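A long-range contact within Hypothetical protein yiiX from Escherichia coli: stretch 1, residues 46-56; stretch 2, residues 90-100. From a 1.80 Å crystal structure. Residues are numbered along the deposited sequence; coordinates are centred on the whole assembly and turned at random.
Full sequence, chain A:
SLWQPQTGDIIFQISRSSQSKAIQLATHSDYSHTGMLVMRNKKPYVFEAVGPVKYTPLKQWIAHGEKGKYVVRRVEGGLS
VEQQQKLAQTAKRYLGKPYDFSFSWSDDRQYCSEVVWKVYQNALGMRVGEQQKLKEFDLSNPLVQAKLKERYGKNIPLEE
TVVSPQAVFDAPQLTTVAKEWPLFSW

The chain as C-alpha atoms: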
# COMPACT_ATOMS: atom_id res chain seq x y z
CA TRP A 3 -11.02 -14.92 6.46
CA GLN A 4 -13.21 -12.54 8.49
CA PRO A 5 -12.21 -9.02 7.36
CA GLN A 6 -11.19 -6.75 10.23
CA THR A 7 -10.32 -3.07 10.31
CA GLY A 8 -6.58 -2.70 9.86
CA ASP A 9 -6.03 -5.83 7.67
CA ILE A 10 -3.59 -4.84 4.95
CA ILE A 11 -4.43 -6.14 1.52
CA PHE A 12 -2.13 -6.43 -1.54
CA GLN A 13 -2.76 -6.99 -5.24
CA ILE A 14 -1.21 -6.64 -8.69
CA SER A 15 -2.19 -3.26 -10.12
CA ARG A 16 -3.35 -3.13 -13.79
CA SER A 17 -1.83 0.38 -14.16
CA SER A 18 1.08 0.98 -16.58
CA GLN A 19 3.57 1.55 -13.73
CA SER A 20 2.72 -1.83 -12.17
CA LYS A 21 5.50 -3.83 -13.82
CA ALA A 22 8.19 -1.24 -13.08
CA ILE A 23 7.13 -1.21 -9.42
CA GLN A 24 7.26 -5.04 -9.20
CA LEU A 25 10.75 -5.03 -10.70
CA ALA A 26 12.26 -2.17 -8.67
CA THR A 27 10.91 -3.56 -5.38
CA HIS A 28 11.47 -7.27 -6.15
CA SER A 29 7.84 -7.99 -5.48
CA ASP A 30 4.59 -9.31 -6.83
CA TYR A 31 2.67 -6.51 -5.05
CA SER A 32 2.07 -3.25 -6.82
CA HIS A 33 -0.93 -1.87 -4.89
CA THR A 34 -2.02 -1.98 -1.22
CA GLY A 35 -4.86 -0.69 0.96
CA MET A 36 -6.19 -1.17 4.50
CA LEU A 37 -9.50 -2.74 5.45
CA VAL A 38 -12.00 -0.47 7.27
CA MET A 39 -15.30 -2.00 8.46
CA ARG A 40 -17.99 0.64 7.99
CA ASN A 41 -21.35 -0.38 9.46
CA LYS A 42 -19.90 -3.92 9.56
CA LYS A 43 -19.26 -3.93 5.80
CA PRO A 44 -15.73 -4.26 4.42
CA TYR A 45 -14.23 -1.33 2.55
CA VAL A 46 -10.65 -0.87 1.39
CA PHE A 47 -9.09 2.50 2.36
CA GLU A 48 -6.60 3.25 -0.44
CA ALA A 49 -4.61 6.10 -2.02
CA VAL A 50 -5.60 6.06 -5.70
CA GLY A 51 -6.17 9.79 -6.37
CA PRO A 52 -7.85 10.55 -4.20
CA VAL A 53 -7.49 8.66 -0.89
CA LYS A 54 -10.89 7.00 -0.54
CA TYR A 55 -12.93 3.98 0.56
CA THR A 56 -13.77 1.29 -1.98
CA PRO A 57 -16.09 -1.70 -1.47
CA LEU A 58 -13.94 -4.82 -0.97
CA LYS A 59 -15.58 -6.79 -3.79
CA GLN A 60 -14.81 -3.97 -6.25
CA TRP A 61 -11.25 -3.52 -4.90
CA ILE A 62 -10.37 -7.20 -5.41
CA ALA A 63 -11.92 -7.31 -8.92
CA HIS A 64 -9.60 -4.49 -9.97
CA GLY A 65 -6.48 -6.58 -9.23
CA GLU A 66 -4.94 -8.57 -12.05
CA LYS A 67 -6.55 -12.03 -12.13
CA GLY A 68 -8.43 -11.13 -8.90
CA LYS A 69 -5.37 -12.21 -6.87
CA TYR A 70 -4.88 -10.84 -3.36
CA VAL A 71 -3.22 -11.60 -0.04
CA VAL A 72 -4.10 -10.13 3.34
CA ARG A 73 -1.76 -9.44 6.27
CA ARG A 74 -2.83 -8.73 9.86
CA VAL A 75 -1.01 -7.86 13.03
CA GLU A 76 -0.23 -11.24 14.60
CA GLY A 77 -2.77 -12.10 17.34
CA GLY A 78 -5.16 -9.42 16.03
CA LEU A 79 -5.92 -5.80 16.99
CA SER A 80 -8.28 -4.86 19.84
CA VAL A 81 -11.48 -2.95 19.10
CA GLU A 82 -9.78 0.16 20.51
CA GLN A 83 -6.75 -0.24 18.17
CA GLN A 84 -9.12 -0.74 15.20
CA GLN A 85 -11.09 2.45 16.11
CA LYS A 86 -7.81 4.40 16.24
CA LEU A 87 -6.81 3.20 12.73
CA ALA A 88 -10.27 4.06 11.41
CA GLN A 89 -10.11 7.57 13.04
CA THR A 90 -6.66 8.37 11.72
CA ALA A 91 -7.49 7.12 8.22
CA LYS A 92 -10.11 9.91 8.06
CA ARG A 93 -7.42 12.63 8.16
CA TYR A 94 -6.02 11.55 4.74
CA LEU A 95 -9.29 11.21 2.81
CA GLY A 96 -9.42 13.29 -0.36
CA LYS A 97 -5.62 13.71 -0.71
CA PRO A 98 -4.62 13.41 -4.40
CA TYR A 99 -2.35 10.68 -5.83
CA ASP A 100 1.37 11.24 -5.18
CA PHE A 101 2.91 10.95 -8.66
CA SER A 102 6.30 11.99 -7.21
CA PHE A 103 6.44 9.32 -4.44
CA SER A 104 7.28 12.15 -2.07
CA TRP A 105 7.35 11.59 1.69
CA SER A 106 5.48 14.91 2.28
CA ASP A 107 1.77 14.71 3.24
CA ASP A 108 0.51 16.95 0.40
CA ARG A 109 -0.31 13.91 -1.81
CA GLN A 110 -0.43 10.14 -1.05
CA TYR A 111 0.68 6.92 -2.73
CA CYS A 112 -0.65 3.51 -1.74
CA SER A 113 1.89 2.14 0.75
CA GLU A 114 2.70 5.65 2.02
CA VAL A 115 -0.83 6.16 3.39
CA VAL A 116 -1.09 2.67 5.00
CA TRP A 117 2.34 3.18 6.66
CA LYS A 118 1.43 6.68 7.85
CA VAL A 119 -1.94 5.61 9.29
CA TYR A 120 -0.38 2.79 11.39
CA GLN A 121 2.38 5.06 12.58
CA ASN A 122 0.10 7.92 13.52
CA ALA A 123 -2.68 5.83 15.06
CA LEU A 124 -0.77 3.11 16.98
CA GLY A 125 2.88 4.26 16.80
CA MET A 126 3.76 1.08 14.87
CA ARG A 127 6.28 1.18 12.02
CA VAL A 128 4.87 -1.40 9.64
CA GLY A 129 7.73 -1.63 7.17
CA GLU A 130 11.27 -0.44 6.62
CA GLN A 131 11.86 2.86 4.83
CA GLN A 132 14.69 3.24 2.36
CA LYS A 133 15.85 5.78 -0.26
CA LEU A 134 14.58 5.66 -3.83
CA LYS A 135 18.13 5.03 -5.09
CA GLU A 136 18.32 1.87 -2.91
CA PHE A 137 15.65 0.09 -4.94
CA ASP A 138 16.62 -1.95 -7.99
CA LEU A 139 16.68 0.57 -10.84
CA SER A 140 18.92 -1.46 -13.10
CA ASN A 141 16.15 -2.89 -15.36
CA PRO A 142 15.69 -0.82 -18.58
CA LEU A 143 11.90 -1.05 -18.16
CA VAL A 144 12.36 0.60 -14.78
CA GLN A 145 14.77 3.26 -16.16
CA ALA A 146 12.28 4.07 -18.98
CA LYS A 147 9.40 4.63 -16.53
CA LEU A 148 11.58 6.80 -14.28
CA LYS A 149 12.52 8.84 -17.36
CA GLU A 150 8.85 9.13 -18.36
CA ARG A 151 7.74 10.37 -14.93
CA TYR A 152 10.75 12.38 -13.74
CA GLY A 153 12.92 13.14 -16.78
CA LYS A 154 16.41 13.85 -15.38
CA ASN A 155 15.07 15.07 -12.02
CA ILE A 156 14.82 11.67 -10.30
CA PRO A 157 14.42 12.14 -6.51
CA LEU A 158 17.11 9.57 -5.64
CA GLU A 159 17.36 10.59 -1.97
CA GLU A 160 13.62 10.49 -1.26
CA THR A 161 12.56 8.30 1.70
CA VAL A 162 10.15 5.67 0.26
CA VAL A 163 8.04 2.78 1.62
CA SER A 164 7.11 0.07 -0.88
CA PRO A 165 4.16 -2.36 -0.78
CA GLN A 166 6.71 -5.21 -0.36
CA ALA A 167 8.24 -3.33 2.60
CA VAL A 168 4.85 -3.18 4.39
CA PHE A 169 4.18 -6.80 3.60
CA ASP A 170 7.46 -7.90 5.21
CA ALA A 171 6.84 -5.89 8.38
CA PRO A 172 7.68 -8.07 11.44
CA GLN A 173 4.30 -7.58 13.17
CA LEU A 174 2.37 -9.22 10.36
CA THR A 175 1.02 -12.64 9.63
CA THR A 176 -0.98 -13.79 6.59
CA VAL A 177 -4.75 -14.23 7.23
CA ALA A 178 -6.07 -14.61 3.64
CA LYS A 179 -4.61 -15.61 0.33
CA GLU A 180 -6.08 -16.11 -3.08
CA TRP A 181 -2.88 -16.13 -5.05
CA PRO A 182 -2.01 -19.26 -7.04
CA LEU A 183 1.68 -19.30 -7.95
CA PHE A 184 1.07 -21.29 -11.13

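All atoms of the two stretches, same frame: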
# COMPACT_ATOMS: atom_id res chain seq x y z
N VAL A 46 -12.09 -1.01 1.46
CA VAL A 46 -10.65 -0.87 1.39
C VAL A 46 -10.31 0.63 1.30
O VAL A 46 -10.67 1.32 0.31
CB VAL A 46 -10.02 -1.68 0.19
CG1 VAL A 46 -8.49 -1.44 0.11
CG2 VAL A 46 -10.35 -3.17 0.32
N PHE A 47 -9.62 1.13 2.33
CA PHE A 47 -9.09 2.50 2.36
C PHE A 47 -7.81 2.49 1.54
O PHE A 47 -6.88 1.73 1.88
CB PHE A 47 -8.74 2.82 3.83
CG PHE A 47 -7.96 4.09 4.03
CD1 PHE A 47 -8.62 5.33 4.09
CD2 PHE A 47 -6.57 4.06 4.24
CE1 PHE A 47 -7.94 6.53 4.33
CE2 PHE A 47 -5.85 5.28 4.47
CZ PHE A 47 -6.55 6.51 4.51
N GLU A 48 -7.75 3.29 0.47
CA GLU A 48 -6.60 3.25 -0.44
C GLU A 48 -6.30 4.61 -1.05
O GLU A 48 -7.21 5.41 -1.23
CB GLU A 48 -6.86 2.25 -1.57
CG GLU A 48 -8.20 2.56 -2.30
CD GLU A 48 -8.38 1.76 -3.57
OE1 GLU A 48 -7.41 1.14 -4.05
OE2 GLU A 48 -9.50 1.79 -4.13
N ALA A 49 -5.03 4.86 -1.36
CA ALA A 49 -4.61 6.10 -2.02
C ALA A 49 -4.55 5.79 -3.50
O ALA A 49 -3.62 5.15 -3.96
CB ALA A 49 -3.26 6.55 -1.51
N VAL A 50 -5.59 6.18 -4.23
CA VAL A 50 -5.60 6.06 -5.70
C VAL A 50 -5.93 7.37 -6.43
O VAL A 50 -6.30 7.35 -7.59
CB VAL A 50 -6.57 4.97 -6.18
CG1 VAL A 50 -6.06 3.59 -5.78
CG2 VAL A 50 -8.01 5.22 -5.66
N GLY A 51 -5.82 8.50 -5.76
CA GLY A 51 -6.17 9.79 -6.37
C GLY A 51 -7.67 9.87 -6.56
O GLY A 51 -8.17 9.63 -7.67
N PRO A 52 -8.41 10.16 -5.48
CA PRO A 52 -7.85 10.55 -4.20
C PRO A 52 -7.75 9.36 -3.20
O PRO A 52 -8.06 8.23 -3.56
CB PRO A 52 -8.90 11.51 -3.68
CG PRO A 52 -10.20 10.83 -4.12
CD PRO A 52 -9.89 10.13 -5.43
N VAL A 53 -7.35 9.65 -1.97
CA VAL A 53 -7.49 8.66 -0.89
C VAL A 53 -8.99 8.53 -0.63
O VAL A 53 -9.73 9.53 -0.53
CB VAL A 53 -6.75 9.08 0.40
CG1 VAL A 53 -7.02 8.06 1.53
CG2 VAL A 53 -5.18 9.29 0.13
N LYS A 54 -9.45 7.29 -0.53
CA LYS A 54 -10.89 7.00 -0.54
C LYS A 54 -11.16 5.59 -0.00
O LYS A 54 -10.24 4.76 0.13
CB LYS A 54 -11.41 7.05 -1.99
CG LYS A 54 -10.93 5.84 -2.83
CD LYS A 54 -11.25 5.95 -4.31
CE LYS A 54 -12.64 5.41 -4.60
NZ LYS A 54 -13.05 5.69 -6.02
N TYR A 55 -12.43 5.34 0.27
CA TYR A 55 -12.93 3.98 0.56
C TYR A 55 -13.56 3.33 -0.67
O TYR A 55 -14.36 3.96 -1.38
CB TYR A 55 -14.03 4.04 1.61
CG TYR A 55 -13.71 4.74 2.89
CD1 TYR A 55 -12.80 4.20 3.81
CD2 TYR A 55 -14.36 5.93 3.22
CE1 TYR A 55 -12.55 4.83 5.02
CE2 TYR A 55 -14.11 6.58 4.40
CZ TYR A 55 -13.21 6.03 5.30
OH TYR A 55 -12.99 6.71 6.46
N THR A 56 -13.24 2.07 -0.88
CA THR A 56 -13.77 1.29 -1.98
C THR A 56 -14.36 -0.01 -1.45
O THR A 56 -13.71 -0.68 -0.66
CB THR A 56 -12.61 0.90 -2.94
OG1 THR A 56 -12.00 2.10 -3.42
CG2 THR A 56 -13.10 0.09 -4.10
N THR A 90 -7.81 7.79 12.39
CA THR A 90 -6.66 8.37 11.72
C THR A 90 -6.80 8.35 10.22
O THR A 90 -6.45 9.31 9.56
CB THR A 90 -5.37 7.62 12.13
OG1 THR A 90 -5.20 7.76 13.54
CG2 THR A 90 -4.14 8.20 11.44
N ALA A 91 -7.33 7.24 9.67
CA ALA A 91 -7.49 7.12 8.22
C ALA A 91 -8.27 8.33 7.70
O ALA A 91 -8.01 8.80 6.59
CB ALA A 91 -8.17 5.84 7.85
N LYS A 92 -9.23 8.81 8.49
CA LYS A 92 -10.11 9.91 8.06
C LYS A 92 -9.36 11.19 7.71
O LYS A 92 -9.80 11.94 6.88
CB LYS A 92 -11.15 10.24 9.14
CG LYS A 92 -12.20 9.17 9.31
CD LYS A 92 -13.21 9.59 10.38
CE LYS A 92 -14.30 8.51 10.50
NZ LYS A 92 -15.27 8.75 11.63
N ARG A 93 -8.22 11.41 8.34
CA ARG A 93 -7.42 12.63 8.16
C ARG A 93 -6.77 12.72 6.78
O ARG A 93 -6.37 13.79 6.37
CB ARG A 93 -6.35 12.75 9.25
CG ARG A 93 -6.89 12.63 10.70
CD ARG A 93 -5.76 12.57 11.74
NE ARG A 93 -4.77 13.63 11.55
CZ ARG A 93 -3.45 13.44 11.68
NH1 ARG A 93 -2.96 12.24 12.00
NH2 ARG A 93 -2.61 14.46 11.49
N TYR A 94 -6.69 11.60 6.06
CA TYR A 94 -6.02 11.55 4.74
C TYR A 94 -7.01 11.49 3.57
O TYR A 94 -6.60 11.57 2.40
CB TYR A 94 -5.08 10.32 4.68
CG TYR A 94 -3.97 10.38 5.71
CD1 TYR A 94 -2.73 10.91 5.40
CD2 TYR A 94 -4.17 9.89 7.00
CE1 TYR A 94 -1.70 10.96 6.37
CE2 TYR A 94 -3.18 9.97 7.98
CZ TYR A 94 -1.95 10.49 7.65
OH TYR A 94 -0.96 10.55 8.62
N LEU A 95 -8.31 11.34 3.87
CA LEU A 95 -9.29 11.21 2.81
C LEU A 95 -9.28 12.44 1.91
O LEU A 95 -9.12 13.58 2.39
CB LEU A 95 -10.71 11.03 3.39
CG LEU A 95 -10.98 9.70 4.05
CD1 LEU A 95 -12.22 9.75 4.92
CD2 LEU A 95 -11.09 8.53 2.99
N GLY A 96 -9.41 12.20 0.61
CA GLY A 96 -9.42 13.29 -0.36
C GLY A 96 -8.07 13.78 -0.83
O GLY A 96 -8.02 14.61 -1.73
N LYS A 97 -6.97 13.32 -0.24
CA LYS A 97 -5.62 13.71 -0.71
C LYS A 97 -5.37 13.13 -2.11
O LYS A 97 -5.68 11.96 -2.37
CB LYS A 97 -4.54 13.20 0.24
CG LYS A 97 -4.45 13.97 1.60
CD LYS A 97 -3.72 15.28 1.44
CE LYS A 97 -3.76 16.15 2.74
NZ LYS A 97 -2.93 15.48 3.77
N PRO A 98 -4.83 13.94 -3.05
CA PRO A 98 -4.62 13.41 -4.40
C PRO A 98 -3.47 12.39 -4.52
O PRO A 98 -2.67 12.25 -3.60
CB PRO A 98 -4.30 14.65 -5.25
CG PRO A 98 -4.32 15.81 -4.33
CD PRO A 98 -4.42 15.35 -2.92
N TYR A 99 -3.38 11.70 -5.65
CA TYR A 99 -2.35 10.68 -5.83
C TYR A 99 -0.96 11.31 -5.93
O TYR A 99 -0.76 12.27 -6.67
CB TYR A 99 -2.62 9.82 -7.08
CG TYR A 99 -1.68 8.63 -7.10
CD1 TYR A 99 -1.94 7.52 -6.29
CD2 TYR A 99 -0.53 8.63 -7.87
CE1 TYR A 99 -1.08 6.44 -6.27
CE2 TYR A 99 0.35 7.54 -7.87
CZ TYR A 99 0.07 6.46 -7.06
OH TYR A 99 0.91 5.36 -7.03
N ASP A 100 -0.01 10.74 -5.19
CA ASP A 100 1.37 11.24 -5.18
C ASP A 100 2.20 10.67 -6.32
O ASP A 100 2.93 9.68 -6.15
CB ASP A 100 2.03 10.90 -3.85
CG ASP A 100 3.29 11.69 -3.60
OD1 ASP A 100 3.91 12.19 -4.58
OD2 ASP A 100 3.66 11.83 -2.42
O HOH W 1 -4.18 9.43 -3.29

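Stretch 1 is a tight beta hairpin. Its strands, 46-49 and 53-56, are paired by backbone hydrogen bonds such as Glu48 N to Lys54 O (2.9 Å) and Lys54 N to Glu48 O (3.0 Å), and Thr56 OG1 ties across to Glu48 OE2 at 2.6 Å. Stretch 2 leaves a helix and runs through a type II turn, Tyr94 to Lys97, closed by Lys97 N to Tyr94 O at 3.2 Å. The direct backbone hydrogen bonds between the stretches centre on Val53, which uses both its backbone polar groups on the turn: Val53 N donates to Lys97 O (2.9 Å), and Gly96 N donates to Val53 O (2.9 Å) in an almost straight bond. Val53 N and O thus make both direct hydrogen bonds between the stretches. Water 1 extends this polar seam, accepting from Gly51 N (3.1 Å) and donating to Lys97 O (3.1 Å), so that Lys97 O serves both Val53 and the water.

Both glycines sit where the backbone geometry argues for the absence of a CB. Gly51 has positive phi, and a CB there would sit 2.9 Å from Tyr99 CB, a clash; its CA already lies 3.5 Å from Tyr99 N. Gly96, at phi 84°, occupies a position in the turn where a CB would be jammed against the carbonyl oxygen of Leu95. Between the hairpin's strands, a cis peptide precedes Pro52, whose CA packs 3.2 Å from Lys97 O.

Side chains fill in around this backbone clasp. Phe47 points toward stretch 2 and offers one ring face to Ala91, whose CB stands 3.7 Å from the ring centroid of Phe47, nearly along the normal. Leu95 CD2 and Tyr94 CB lie at the edge of the same ring, 4.0 Å from Phe47 CE1 and 4.1 Å from Phe47 CZ respectively.

Leu95 has the largest area covered by the other stretch of any residue here. Its CA-to-CB bond points away from the hairpin, yet the end of its side chain returns, placing CD2 over a face of Tyr55, 4.1 Å from that ring's centroid, while Leu95 CD1 comes within 3.7 Å of Tyr55 CE2. The same CD2 therefore touches two aromatic rings, one at its face and one at its edge. Val53 adds CG1, 4.3 Å from Tyr94 CB.

At the far end, Tyr99 lays its ring beside the hairpin loop, with Gly51 N and Ala49 O near its edge. Tyr99 CE1 is 3.7 Å from Ala49 O, a carbonyl buried here without a hydrogen-bonding partner in the model.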